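Local coordinates for HI1317 (Haemophilus influenzae, PDB 1JOV), which probably interconverts the alpha and beta anomers of D-glucose 6-phosphate, as a member of the glucose-6-phosphate 1-epimerase family, at residues T8-L13 / S99-S104. Residues are numbered along the deposited sequence; the frame is centred on the assembly and turned at random.
Sequences TLTPEL and SHYYIS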
loop_
_atom_site.group_PDB
_atom_site.type_symbol
_atom_site.label_atom_id
_atom_site.label_comp_id
_atom_site.label_asym_id
_atom_site.label_seq_id
_atom_site.Cartn_x
_atom_site.Cartn_y
_atom_site.Cartn_z
ATOM N N THR A 8 11.096 15.010 17.286
ATOM C CA THR A 8 12.186 15.203 16.350
ATOM C C THR A 8 13.082 14.005 16.640
ATOM O O THR A 8 13.868 14.064 17.581
ATOM C CB THR A 8 13.006 16.490 16.524
ATOM O OG1 THR A 8 12.143 17.624 16.404
ATOM C CG2 THR A 8 14.101 16.569 15.465
ATOM N N LEU A 9 12.993 12.950 15.851
ATOM C CA LEU A 9 13.864 11.806 16.082
ATOM C C LEU A 9 15.279 12.118 15.571
ATOM O O LEU A 9 16.277 11.925 16.318
ATOM C CB LEU A 9 13.322 10.483 15.483
ATOM C CG LEU A 9 11.998 9.955 16.008
ATOM C CD1 LEU A 9 10.829 10.835 15.493
ATOM C CD2 LEU A 9 11.860 8.528 15.498
ATOM N N THR A 10 15.368 12.573 14.316
ATOM C CA THR A 10 16.638 13.105 13.751
ATOM C C THR A 10 16.259 14.322 12.934
ATOM O O THR A 10 15.065 14.592 12.778
ATOM C CB THR A 10 17.388 12.114 12.823
ATOM O OG1 THR A 10 16.771 12.133 11.521
ATOM C CG2 THR A 10 17.344 10.697 13.402
ATOM N N PRO A 11 17.226 15.069 12.396
ATOM C CA PRO A 11 16.900 16.220 11.538
ATOM C C PRO A 11 16.092 15.812 10.329
ATOM O O PRO A 11 15.349 16.676 9.842
ATOM C CB PRO A 11 18.288 16.763 11.095
ATOM C CG PRO A 11 19.208 16.324 12.208
ATOM C CD PRO A 11 18.687 14.927 12.603
ATOM N N GLU A 12 16.204 14.549 9.900
ATOM C CA GLU A 12 15.516 14.097 8.711
ATOM C C GLU A 12 14.222 13.318 9.024
ATOM O O GLU A 12 13.463 13.030 8.098
ATOM C CB GLU A 12 16.499 13.263 7.894
ATOM C CG GLU A 12 17.661 14.192 7.416
ATOM C CD GLU A 12 18.829 13.467 6.854
ATOM O OE1 GLU A 12 19.221 12.473 7.490
ATOM O OE2 GLU A 12 19.342 13.899 5.790
ATOM N N LEU A 13 13.903 13.082 10.302
ATOM C CA LEU A 13 12.772 12.172 10.640
ATOM C C LEU A 13 12.009 12.738 11.797
ATOM O O LEU A 13 12.544 12.790 12.930
ATOM C CB LEU A 13 13.297 10.817 11.059
ATOM C CG LEU A 13 12.314 9.673 11.136
ATOM C CD1 LEU A 13 11.565 9.459 9.861
ATOM C CD2 LEU A 13 13.139 8.399 11.502
ATOM N N SER A 99 10.272 0.383 15.583
ATOM C CA SER A 99 11.230 -0.356 16.390
ATOM C C SER A 99 12.666 -0.136 15.944
ATOM O O SER A 99 13.617 -0.454 16.646
ATOM C CB SER A 99 10.847 -1.828 16.265
ATOM O OG SER A 99 10.685 -2.170 14.947
ATOM N N HIS A 100 12.828 0.367 14.756
ATOM C CA HIS A 100 14.159 0.678 14.269
ATOM C C HIS A 100 14.210 1.651 13.141
ATOM O O HIS A 100 13.382 1.682 12.245
ATOM C CB HIS A 100 14.755 -0.647 13.836
ATOM C CG HIS A 100 15.961 -0.535 12.980
ATOM N ND1 HIS A 100 17.194 -0.218 13.500
ATOM C CD2 HIS A 100 16.157 -0.772 11.651
ATOM C CE1 HIS A 100 18.098 -0.255 12.535
ATOM N NE2 HIS A 100 17.502 -0.624 11.409
ATOM N N TYR A 101 15.182 2.566 13.170
ATOM C CA TYR A 101 15.379 3.462 12.014
ATOM C C TYR A 101 16.912 3.563 11.763
ATOM O O TYR A 101 17.683 3.633 12.720
ATOM C CB TYR A 101 14.703 4.818 12.236
ATOM C CG TYR A 101 15.086 5.555 13.496
ATOM C CD1 TYR A 101 14.462 5.335 14.698
ATOM C CD2 TYR A 101 16.122 6.497 13.438
ATOM C CE1 TYR A 101 14.850 6.098 15.851
ATOM C CE2 TYR A 101 16.498 7.224 14.527
ATOM C CZ TYR A 101 15.883 7.063 15.690
ATOM O OH TYR A 101 16.353 7.799 16.748
ATOM N N TYR A 102 17.325 3.394 10.490
ATOM C CA TYR A 102 18.713 3.441 10.023
ATOM C C TYR A 102 18.754 4.496 8.927
ATOM O O TYR A 102 18.133 4.354 7.864
ATOM C CB TYR A 102 19.268 2.102 9.474
ATOM C CG TYR A 102 20.635 2.210 8.794
ATOM C CD1 TYR A 102 21.843 2.233 9.532
ATOM C CD2 TYR A 102 20.744 2.287 7.413
ATOM C CE1 TYR A 102 23.087 2.351 8.913
ATOM C CE2 TYR A 102 21.987 2.386 6.776
ATOM C CZ TYR A 102 23.154 2.420 7.521
ATOM O OH TYR A 102 24.370 2.544 6.899
ATOM N N ILE A 103 19.561 5.484 9.152
ATOM C CA ILE A 103 19.773 6.536 8.174
ATOM C C ILE A 103 21.213 6.676 7.715
ATOM O O ILE A 103 22.123 6.832 8.519
ATOM C CB ILE A 103 19.267 7.844 8.765
ATOM C CG1 ILE A 103 17.793 7.737 9.114
ATOM C CG2 ILE A 103 19.498 9.005 7.803
ATOM C CD1 ILE A 103 17.316 8.835 10.038
ATOM N N SER A 104 21.382 6.623 6.369
ATOM C CA SER A 104 22.686 6.808 5.765
ATOM C C SER A 104 22.589 7.553 4.444
ATOM O O SER A 104 21.496 7.834 3.945
ATOM C CB SER A 104 23.314 5.470 5.544
ATOM O OG SER A 104 22.810 4.821 4.409
#
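L9, T10 and L13 all approach the Y101 ring obliquely. Y101 and I103 carry the contact on the 99-104 side in nearly equal shares. L9 CD2 meets the far half of the ring, 3.9 Å from Y101 CE1. T10 CG2 packs against the other ortho-to-hydroxyl carbon, 3.7 Å from Y101 CE2. L13 CD2 sits at the root of the ring, 4.0 Å from Y101 CB. Y101 CG lies between the backbone N and the carbonyl carbon (chi1 55°). T10 and Y101 slide past each other in opposite directions, while L9 and L13 cross the tyrosine at a slant.

I103, two residues on along the strand, points to the same side. Its CD1 meets T10 tip to tip, 3.7 Å from T10 OG1, and also touches T10 CG2. I103 CG2 lies 3.5 Å from E12 OE1, a van der Waals contact of a methyl with a carboxylate oxygen.

No hydrogen bond joins the two segments. Several polar atoms of 8-13 bond within the segment. T10 to L13 form a type I beta turn. T10 OG1 accepts from E12 N at 3.0 Å, which makes an ST turn. L13 O accepts from both L9 N and T10 N, in a classic beta bulge.

The contact is surface packing away from the predicted active site. In this beta-sandwich fold of the galactose mutarotase-like family, it sets the bend between strands 3-10 and 13-18, in a five-stranded antiparallel sheet, against edge strand 97-104 of the eight-stranded one. The buried L13 also touches L26 and L110. H28 of strand 21-28 touches both E12 and I103, and L110 of strand 107-115 also touches Y101.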